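Long-range contacts in cobalamin biosynthesis protein CobN (Mycobacterium tuberculosis, PDB 7C6O), which probably serves as the large, catalytic subunit of the cobaltochelatase that inserts cobalt into the corrin ring during vitamin B12 synthesis: residues H702-N707 with T804-I808; A607-L613 with L836-F842; I697-L701 with A1131-H1135. One frame throughout, in Å; residues are numbered along the deposited sequence. Where two conformers were deposited one is given.

Contact 1: H702-N707 with T804-I808; sequences HILGQN and TATEI
His702 and Glu807 come at each other from opposite directions: the imidazole swings out with CG anti to the backbone N (chi1 -178°), while the Glu807 chain, its CG anti to its own carbonyl carbon, runs extended to the carboxylate. His702 NE2 thereby gives its hydrogen to Glu807 OE1 at 2.8 Å along an almost straight line, in the plane of the ring and on the syn lone pair of the oxygen, with ring and carboxylate planes 78° apart. Gly705 N reaches the same oxygen at 2.8 Å from the anti side, somewhat out of the carboxylate plane. OE1 is therefore gripped twice, and OE2 is held by Thr838 OG1 and Leu613 N, which should leave this buried carboxylate little freedom to rotate. Glutamate suits the place because its length brings two acceptors to donors on separate loops. Gly705 presents its N-H from a type II turn spanning Ile703 to Gln706; it takes the third position, where phi is positive, and its lack of a side chain lets the backbone lie close to Ile808. Beside it, Ile808 CD1 packs on Leu704 O at 3.3 Å, while Ile808 CG1 lies 4.1 Å from Leu704 CB. Thr804 sends CG2 to the edge of the histidine, 3.5 Å from His702 CE1, and its hydroxyl bonds Leu801 O. The backbones also touch through CA-H...O contacts, Gly705 CA to Thr804 O and Ala805 CA to Gly705 O, each 3.4 Å, and a water donates to both Gly705 O and Ala805 O. The central interaction is a His-carboxylate hydrogen bond, here fastening a type II turn to the 3-10 entry and first residues of helix 807-815.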
loop_
_atom_site.group_PDB
_atom_site.type_symbol
_atom_site.label_atom_id
_atom_site.label_comp_id
_atom_site.label_asym_id
_atom_site.label_seq_id
_atom_site.Cartn_x
_atom_site.Cartn_y
_atom_site.Cartn_z
ATOM N N HIS A 702 -8.860 14.809 -11.873
ATOM C CA HIS A 702 -8.841 15.645 -10.684
ATOM C C HIS A 702 -7.722 16.672 -10.781
ATOM O O HIS A 702 -6.631 16.380 -11.279
ATOM C CB HIS A 702 -8.663 14.807 -9.418
ATOM C CG HIS A 702 -8.679 15.621 -8.161
ATOM N ND1 HIS A 702 -9.775 16.362 -7.772
ATOM C CD2 HIS A 702 -7.730 15.830 -7.219
ATOM C CE1 HIS A 702 -9.504 16.986 -6.639
ATOM N NE2 HIS A 702 -8.268 16.681 -6.282
ATOM N N ILE A 703 -8.008 17.883 -10.314
ATOM C CA ILE A 703 -7.011 18.936 -10.157
ATOM C C ILE A 703 -6.841 19.186 -8.667
ATOM O O ILE A 703 -7.828 19.402 -7.952
ATOM C CB ILE A 703 -7.415 20.223 -10.895
ATOM C CG1 ILE A 703 -7.527 19.968 -12.397
ATOM C CG2 ILE A 703 -6.404 21.335 -10.628
ATOM C CD1 ILE A 703 -7.966 21.188 -13.180
ATOM N N LEU A 704 -5.594 19.135 -8.203
ATOM C CA LEU A 704 -5.296 19.251 -6.782
ATOM C C LEU A 704 -5.950 20.493 -6.190
ATOM O O LEU A 704 -5.807 21.598 -6.720
ATOM C CB LEU A 704 -3.778 19.299 -6.587
ATOM C CG LEU A 704 -3.143 18.576 -5.402
ATOM C CD1 LEU A 704 -3.579 17.123 -5.370
ATOM C CD2 LEU A 704 -1.628 18.671 -5.500
ATOM N N GLY A 705 -6.697 20.299 -5.103
ATOM C CA GLY A 705 -7.340 21.391 -4.402
ATOM C C GLY A 705 -8.653 21.866 -4.984
ATOM O O GLY A 705 -9.246 22.806 -4.438
ATOM N N GLN A 706 -9.137 21.250 -6.056
ATOM C CA GLN A 706 -10.333 21.706 -6.762
ATOM C C GLN A 706 -11.484 20.752 -6.451
ATOM O O GLN A 706 -11.575 19.665 -7.028
ATOM C CB GLN A 706 -10.060 21.791 -8.262
ATOM C CG GLN A 706 -11.257 22.167 -9.110
ATOM C CD GLN A 706 -10.899 22.268 -10.578
ATOM O OE1 GLN A 706 -11.367 21.479 -11.400
ATOM N NE2 GLN A 706 -10.056 23.238 -10.915
ATOM N N ASN A 707 -12.361 21.158 -5.529
ATOM C CA ASN A 707 -13.511 20.323 -5.212
ATOM C C ASN A 707 -14.575 20.461 -6.301
ATOM O O ASN A 707 -14.826 21.565 -6.789
ATOM C CB ASN A 707 -14.098 20.702 -3.851
ATOM C CG ASN A 707 -14.357 22.190 -3.718
ATOM O OD1 ASN A 707 -13.485 23.012 -4.001
ATOM N ND2 ASN A 707 -15.563 22.543 -3.287
ATOM N N THR A 804 -11.831 18.492 -0.018
ATOM C CA THR A 804 -10.949 18.456 -1.181
ATOM C C THR A 804 -10.300 19.811 -1.438
ATOM O O THR A 804 -9.160 19.874 -1.911
ATOM C CB THR A 804 -11.739 17.990 -2.406
ATOM O OG1 THR A 804 -12.140 16.628 -2.219
ATOM C CG2 THR A 804 -10.905 18.095 -3.675
ATOM N N ALA A 805 -10.996 20.904 -1.114
ATOM C CA ALA A 805 -10.446 22.235 -1.334
ATOM C C ALA A 805 -9.251 22.549 -0.442
ATOM O O ALA A 805 -8.629 23.601 -0.631
ATOM C CB ALA A 805 -11.535 23.290 -1.127
ATOM N N THR A 806 -8.912 21.680 0.512
ATOM C CA THR A 806 -7.772 21.893 1.396
ATOM C C THR A 806 -6.525 21.133 0.960
ATOM O O THR A 806 -5.512 21.185 1.664
ATOM C CB THR A 806 -8.119 21.491 2.837
ATOM O OG1 THR A 806 -8.131 20.061 2.948
ATOM C CG2 THR A 806 -9.483 22.034 3.238
ATOM N N GLU A 807 -6.572 20.438 -0.180
ATOM C CA GLU A 807 -5.465 19.567 -0.574
ATOM C C GLU A 807 -4.170 20.351 -0.757
ATOM O O GLU A 807 -3.104 19.929 -0.295
ATOM C CB GLU A 807 -5.822 18.818 -1.858
ATOM C CG GLU A 807 -6.813 17.686 -1.661
ATOM C CD GLU A 807 -7.390 17.187 -2.972
ATOM O OE1 GLU A 807 -7.038 17.749 -4.035
ATOM O OE2 GLU A 807 -8.200 16.239 -2.939
ATOM N N ILE A 808 -4.241 21.491 -1.443
ATOM C CA ILE A 808 -3.037 22.286 -1.660
ATOM C C ILE A 808 -2.607 22.958 -0.361
ATOM O O ILE A 808 -1.408 23.071 -0.072
ATOM C CB ILE A 808 -3.268 23.302 -2.792
ATOM C CG1 ILE A 808 -3.335 22.580 -4.141
ATOM C CG2 ILE A 808 -2.172 24.351 -2.807
ATOM C CD1 ILE A 808 -3.534 23.503 -5.325
HETATM O O HOH W 1 -8.966 25.261 -2.991
#

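Contact 2: A607-L613 with L836-F842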
loop_
_atom_site.group_PDB
_atom_site.type_symbol
_atom_site.label_atom_id
_atom_site.label_comp_id
_atom_site.label_asym_id
_atom_site.label_seq_id
_atom_site.Cartn_x
_atom_site.Cartn_y
_atom_site.Cartn_z
ATOM N N ALA A 607 7.536 8.892 3.299
ATOM C CA ALA A 607 6.727 9.929 2.677
ATOM C C ALA A 607 5.623 10.411 3.612
ATOM O O ALA A 607 5.061 9.637 4.392
ATOM C CB ALA A 607 6.109 9.415 1.377
ATOM N N VAL A 608 5.328 11.704 3.532
ATOM C CA VAL A 608 4.109 12.278 4.091
ATOM C C VAL A 608 3.136 12.439 2.933
ATOM O O VAL A 608 3.308 13.321 2.086
ATOM C CB VAL A 608 4.372 13.620 4.787
ATOM C CG1 VAL A 608 3.060 14.247 5.250
ATOM C CG2 VAL A 608 5.322 13.441 5.965
ATOM N N LEU A 609 2.125 11.578 2.873
ATOM C CA LEU A 609 1.128 11.681 1.819
ATOM C C LEU A 609 0.170 12.830 2.101
ATOM O O LEU A 609 -0.117 13.163 3.253
ATOM C CB LEU A 609 0.331 10.382 1.689
ATOM C CG LEU A 609 1.097 9.073 1.502
ATOM C CD1 LEU A 609 0.119 7.934 1.276
ATOM C CD2 LEU A 609 2.098 9.166 0.357
ATOM N N VAL A 610 -0.315 13.449 1.028
ATOM C CA VAL A 610 -1.465 14.346 1.080
ATOM C C VAL A 610 -2.438 13.787 0.055
ATOM O O VAL A 610 -2.299 14.050 -1.144
ATOM C CB VAL A 610 -1.104 15.803 0.768
ATOM C CG1 VAL A 610 -2.345 16.686 0.861
ATOM C CG2 VAL A 610 -0.023 16.303 1.709
ATOM N N ASP A 611 -3.406 12.993 0.505
ATOM C CA ASP A 611 -4.181 12.280 -0.495
ATOM C C ASP A 611 -5.161 13.225 -1.181
ATOM O O ASP A 611 -5.507 14.291 -0.665
ATOM C CB ASP A 611 -4.882 11.048 0.099
ATOM C CG ASP A 611 -5.911 11.374 1.169
ATOM O OD1 ASP A 611 -6.248 12.552 1.389
ATOM O OD2 ASP A 611 -6.391 10.407 1.801
ATOM N N HIS A 612 -5.566 12.845 -2.392
ATOM C CA HIS A 612 -6.401 13.703 -3.214
ATOM C C HIS A 612 -7.584 12.923 -3.769
ATOM O O HIS A 612 -7.589 11.689 -3.816
ATOM C CB HIS A 612 -5.604 14.367 -4.358
ATOM C CG HIS A 612 -5.120 13.419 -5.415
ATOM N ND1 HIS A 612 -5.957 12.864 -6.360
ATOM C CD2 HIS A 612 -3.878 12.960 -5.699
ATOM C CE1 HIS A 612 -5.255 12.088 -7.168
ATOM N NE2 HIS A 612 -3.991 12.130 -6.790
ATOM N N LEU A 613 -8.589 13.679 -4.195
ATOM C CA LEU A 613 -9.863 13.114 -4.598
ATOM C C LEU A 613 -9.722 12.279 -5.870
ATOM O O LEU A 613 -8.805 12.461 -6.676
ATOM C CB LEU A 613 -10.882 14.236 -4.810
ATOM C CG LEU A 613 -12.355 13.846 -4.940
ATOM C CD1 LEU A 613 -12.835 13.123 -3.691
ATOM C CD2 LEU A 613 -13.200 15.076 -5.211
ATOM N N LEU A 836 -13.149 10.055 2.736
ATOM C CA LEU A 836 -13.274 11.497 2.631
ATOM C C LEU A 836 -13.372 12.103 4.028
ATOM O O LEU A 836 -13.936 11.487 4.939
ATOM C CB LEU A 836 -14.509 11.867 1.812
ATOM C CG LEU A 836 -14.666 11.117 0.484
ATOM C CD1 LEU A 836 -15.959 11.509 -0.231
ATOM C CD2 LEU A 836 -13.459 11.360 -0.413
ATOM N N PRO A 837 -12.829 13.309 4.253
ATOM C CA PRO A 837 -12.193 14.200 3.277
ATOM C C PRO A 837 -10.798 13.765 2.844
ATOM O O PRO A 837 -10.127 12.999 3.542
ATOM C CB PRO A 837 -12.112 15.524 4.035
ATOM C CG PRO A 837 -11.917 15.103 5.448
ATOM C CD PRO A 837 -12.787 13.880 5.612
ATOM N N THR A 838 -10.368 14.265 1.691
ATOM C CA THR A 838 -8.998 14.067 1.246
ATOM C C THR A 838 -8.112 15.129 1.897
ATOM O O THR A 838 -8.525 15.837 2.820
ATOM C CB THR A 838 -8.921 14.091 -0.278
ATOM O OG1 THR A 838 -9.514 15.298 -0.770
ATOM C CG2 THR A 838 -9.656 12.891 -0.866
ATOM N N GLY A 839 -6.879 15.257 1.416
ATOM C CA GLY A 839 -5.921 16.128 2.063
ATOM C C GLY A 839 -5.293 15.543 3.306
ATOM O O GLY A 839 -4.784 16.296 4.141
ATOM N N ARG A 840 -5.306 14.220 3.452
ATOM C CA ARG A 840 -4.820 13.548 4.645
ATOM C C ARG A 840 -3.727 12.544 4.289
ATOM O O ARG A 840 -3.651 12.041 3.165
ATOM C CB ARG A 840 -5.972 12.840 5.379
ATOM C CG ARG A 840 -7.069 13.785 5.850
ATOM C CD ARG A 840 -8.128 13.065 6.678
ATOM N NE ARG A 840 -8.958 12.180 5.865
ATOM C CZ ARG A 840 -9.970 11.458 6.340
ATOM N NH1 ARG A 840 -10.285 11.512 7.628
ATOM N NH2 ARG A 840 -10.668 10.680 5.526
ATOM N N ASN A 841 -2.872 12.262 5.272
ATOM C CA ASN A 841 -1.798 11.277 5.128
ATOM C C ASN A 841 -2.370 9.913 5.497
ATOM O O ASN A 841 -2.329 9.496 6.655
ATOM C CB ASN A 841 -0.615 11.662 6.010
ATOM C CG ASN A 841 0.541 10.690 5.896
ATOM O OD1 ASN A 841 0.612 9.899 4.956
ATOM N ND2 ASN A 841 1.458 10.748 6.858
ATOM N N PHE A 842 -2.900 9.197 4.505
ATOM C CA PHE A 842 -3.811 8.111 4.840
ATOM C C PHE A 842 -3.081 6.905 5.434
ATOM O O PHE A 842 -1.877 6.706 5.249
ATOM C CB PHE A 842 -4.671 7.691 3.629
ATOM C CG PHE A 842 -3.909 7.166 2.416
ATOM C CD1 PHE A 842 -3.080 6.054 2.491
ATOM C CD2 PHE A 842 -4.123 7.738 1.170
ATOM C CE1 PHE A 842 -2.429 5.570 1.364
ATOM C CE2 PHE A 842 -3.481 7.256 0.037
ATOM C CZ PHE A 842 -2.635 6.175 0.133
HETATM O O HOH W 2 -8.337 9.989 3.416
#
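An edge of strand 608-612, in the mixed sheet where it pairs with strand 586-591, is covered by the loop 836-842, with Asp611 holding Gly839 through its backbone O, and Arg840 through its backbone N and its carboxylate. Asp611 N donates to Arg840 O at 2.8 Å, and Gly839 N to Asp611 O at 2.7 Å. The Asp611 carboxylate, set between its own N and carbonyl carbon (chi1 63°), folds beside the loop, where Arg840 N meets OD1 at 2.8 Å in a nearly straight bond (176°) from above the carboxylate plane. The short aspartate chain keeps the carboxylate close to its own backbone, where OD1 can accept from Arg840 N, and Gly839 takes backbone angles that suit a residue without a side chain. The loop runs antiparallel to the strand, whose Val608 and Val610 bond instead to the parallel strand 586-591, so the loop prolongs the pairing beyond the sheet's own strands. Further along, Leu609 N makes a weak bond to Asn841 OD1 at 3.1 Å; that oxygen also accepts from Lys602 NZ. Phe842 offers one face to Leu609 CD1, a CH-pi contact 3.6 Å from the ring centroid, while Asp611 OD2 sits in plane at the ring edge, 3.6 Å from Phe842 CD2, where the hydrogens are slightly positive. At the far end Thr838 lays CG2 against the His612 backbone and turns OG1 to Glu807, and Leu613 CD1 meets Leu836 CD2 at 3.8 Å.

Contact 3: I697-L701 with A1131-H1135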
loop_
_atom_site.group_PDB
_atom_site.type_symbol
_atom_site.label_atom_id
_atom_site.label_comp_id
_atom_site.label_asym_id
_atom_site.label_seq_id
_atom_site.Cartn_x
_atom_site.Cartn_y
_atom_site.Cartn_z
ATOM N N ILE A 697 -17.857 5.878 -15.183
ATOM C CA ILE A 697 -16.550 6.095 -15.787
ATOM C C ILE A 697 -16.091 7.496 -15.413
ATOM O O ILE A 697 -16.882 8.342 -14.991
ATOM C CB ILE A 697 -16.560 5.934 -17.322
ATOM C CG1 ILE A 697 -17.472 6.986 -17.955
ATOM C CG2 ILE A 697 -16.997 4.530 -17.716
ATOM C CD1 ILE A 697 -17.426 7.004 -19.471
ATOM N N ARG A 698 -14.794 7.743 -15.560
ATOM C CA ARG A 698 -14.297 9.072 -15.240
ATOM C C ARG A 698 -14.744 10.071 -16.300
ATOM O O ARG A 698 -14.816 9.755 -17.491
ATOM C CB ARG A 698 -12.778 9.071 -15.091
ATOM C CG ARG A 698 -11.980 8.758 -16.336
ATOM C CD ARG A 698 -10.503 8.759 -15.969
ATOM N NE ARG A 698 -9.617 8.350 -17.054
ATOM C CZ ARG A 698 -9.421 7.087 -17.417
ATOM N NH1 ARG A 698 -10.072 6.112 -16.798
ATOM N NH2 ARG A 698 -8.581 6.800 -18.405
ATOM N N ASP A 699 -15.071 11.276 -15.845
ATOM C CA ASP A 699 -15.630 12.351 -16.653
ATOM C C ASP A 699 -14.724 13.573 -16.594
ATOM O O ASP A 699 -15.178 14.721 -16.609
ATOM C CB ASP A 699 -17.048 12.684 -16.194
ATOM C CG ASP A 699 -17.799 13.531 -17.197
ATOM O OD1 ASP A 699 -17.684 13.254 -18.409
ATOM O OD2 ASP A 699 -18.504 14.468 -16.771
ATOM N N GLY A 700 -13.426 13.326 -16.531
ATOM C CA GLY A 700 -12.407 14.337 -16.372
ATOM C C GLY A 700 -11.290 13.798 -15.506
ATOM O O GLY A 700 -11.225 12.606 -15.211
ATOM N N LEU A 701 -10.393 14.693 -15.104
ATOM C CA LEU A 701 -9.302 14.351 -14.206
ATOM C C LEU A 701 -9.341 15.290 -13.013
ATOM O O LEU A 701 -9.799 16.430 -13.119
ATOM C CB LEU A 701 -7.940 14.444 -14.904
ATOM C CG LEU A 701 -7.742 13.536 -16.119
ATOM C CD1 LEU A 701 -6.413 13.826 -16.794
ATOM C CD2 LEU A 701 -7.825 12.080 -15.701
ATOM N N ALA A 1131 -14.021 14.466 -22.384
ATOM C CA ALA A 1131 -13.537 14.819 -21.053
ATOM C C ALA A 1131 -12.018 14.925 -21.021
ATOM O O ALA A 1131 -11.465 15.840 -20.398
ATOM C CB ALA A 1131 -14.021 13.792 -20.026
ATOM N N MET A 1132 -11.319 13.996 -21.678
ATOM C CA MET A 1132 -9.863 14.083 -21.710
ATOM C C MET A 1132 -9.391 15.285 -22.518
ATOM O O MET A 1132 -8.353 15.877 -22.196
ATOM C CB MET A 1132 -9.266 12.792 -22.270
ATOM C CG MET A 1132 -9.596 11.541 -21.462
ATOM S SD MET A 1132 -8.975 11.580 -19.762
ATOM C CE MET A 1132 -10.443 12.058 -18.847
ATOM N N ARG A 1133 -10.139 15.674 -23.553
ATOM C CA ARG A 1133 -9.773 16.857 -24.320
ATOM C C ARG A 1133 -9.978 18.147 -23.539
ATOM O O ARG A 1133 -9.584 19.213 -24.026
ATOM C CB ARG A 1133 -10.559 16.906 -25.633
ATOM C CG ARG A 1133 -10.089 15.884 -26.654
ATOM C CD ARG A 1133 -10.598 16.213 -28.045
ATOM N NE ARG A 1133 -12.051 16.125 -28.128
ATOM C CZ ARG A 1133 -12.714 15.023 -28.463
ATOM N NH1 ARG A 1133 -12.052 13.910 -28.749
ATOM N NH2 ARG A 1133 -14.037 15.036 -28.515
ATOM N N ARG A 1134 -10.579 18.083 -22.355
ATOM C CA ARG A 1134 -10.622 19.221 -21.451
ATOM C C ARG A 1134 -9.397 19.301 -20.551
ATOM O O ARG A 1134 -9.300 20.230 -19.744
ATOM C CB ARG A 1134 -11.881 19.171 -20.579
ATOM C CG ARG A 1134 -13.184 19.248 -21.352
ATOM C CD ARG A 1134 -14.350 19.528 -20.424
ATOM N NE ARG A 1134 -14.538 18.472 -19.437
ATOM C CZ ARG A 1134 -15.345 17.429 -19.607
ATOM N NH1 ARG A 1134 -16.037 17.301 -20.733
ATOM N NH2 ARG A 1134 -15.457 16.514 -18.654
ATOM N N HIS A 1135 -8.458 18.360 -20.671
ATOM C CA HIS A 1135 -7.342 18.290 -19.734
ATOM C C HIS A 1135 -5.986 18.259 -20.432
ATOM O O HIS A 1135 -5.012 17.771 -19.849
ATOM C CB HIS A 1135 -7.508 17.085 -18.804
ATOM C CG HIS A 1135 -8.618 17.253 -17.814
ATOM N ND1 HIS A 1135 -8.461 17.946 -16.632
ATOM C CD2 HIS A 1135 -9.911 16.847 -17.843
ATOM C CE1 HIS A 1135 -9.605 17.949 -15.970
ATOM N NE2 HIS A 1135 -10.501 17.288 -16.682
HETATM O O HOH W 3 -17.599 14.717 -21.232
#
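Leu701 lays its CB over the centre of the His1135 ring, 4.0 Å from the centroid and close to the ring normal, in a CH-pi contact. Swung to the side away from its own carbonyl carbon (chi1 -71°), His1135 lies flat against the loop, and ND1 is fixed by Asp390 OD2. Met1132 bends at chi2 and again at chi3, a curl that a flexible thioether chain allows, and so brings CE to 3.8 Å from Gly700 O and 4.1 Å from Leu701 CD2. Ala1131, with only a methyl, packs CB 3.5 Å from Asp699 C, and the adjoining Gly700 N is buried without a polar partner. Glycine lets the backbone pass close to the imidazole. Arg1134 folds back at chi3, laying one guanidinium face over Ala1131 CA, and its NH2 edge comes 2.7 Å from Asp699 O. Its salt bridge with Asp699 OD1 is long, 4.0 Å to NH2, and a water links that oxygen to Arg1134 NH1. Strand 696-698, paired antiparallel with 617-619, thus leads into a loop that rests on Ala1131 and Met1132 of helix 1126-1132 and touches helix 1136-1157 through Leu701 on Lys1138.

Overall arrangement
Along the chain the segments come in the order 607-613, 697-701, 702-707, 804-808, 836-842 and 1131-1135. Contact 1 is nested inside the loops closed by contacts 2 and 3, which themselves cross. Contacts 1 and 2, with centres about 10 Å apart, touch directly: the carboxylate of Glu807 serves both, linking the start of helix 807-815 to the end of the 607-613 segment and to loop 836-842. The centres of contacts 1 and 3 are about 16 Å apart, joined by the continuous run 697-707; those of contacts 2 and 3 are about 22 Å apart. Contact 1 thus joins loop 702-707 to helix 807-815, contact 2 strand 608-612 to a loop, and contact 3 the run after strand 696-698 to helix 1126-1132.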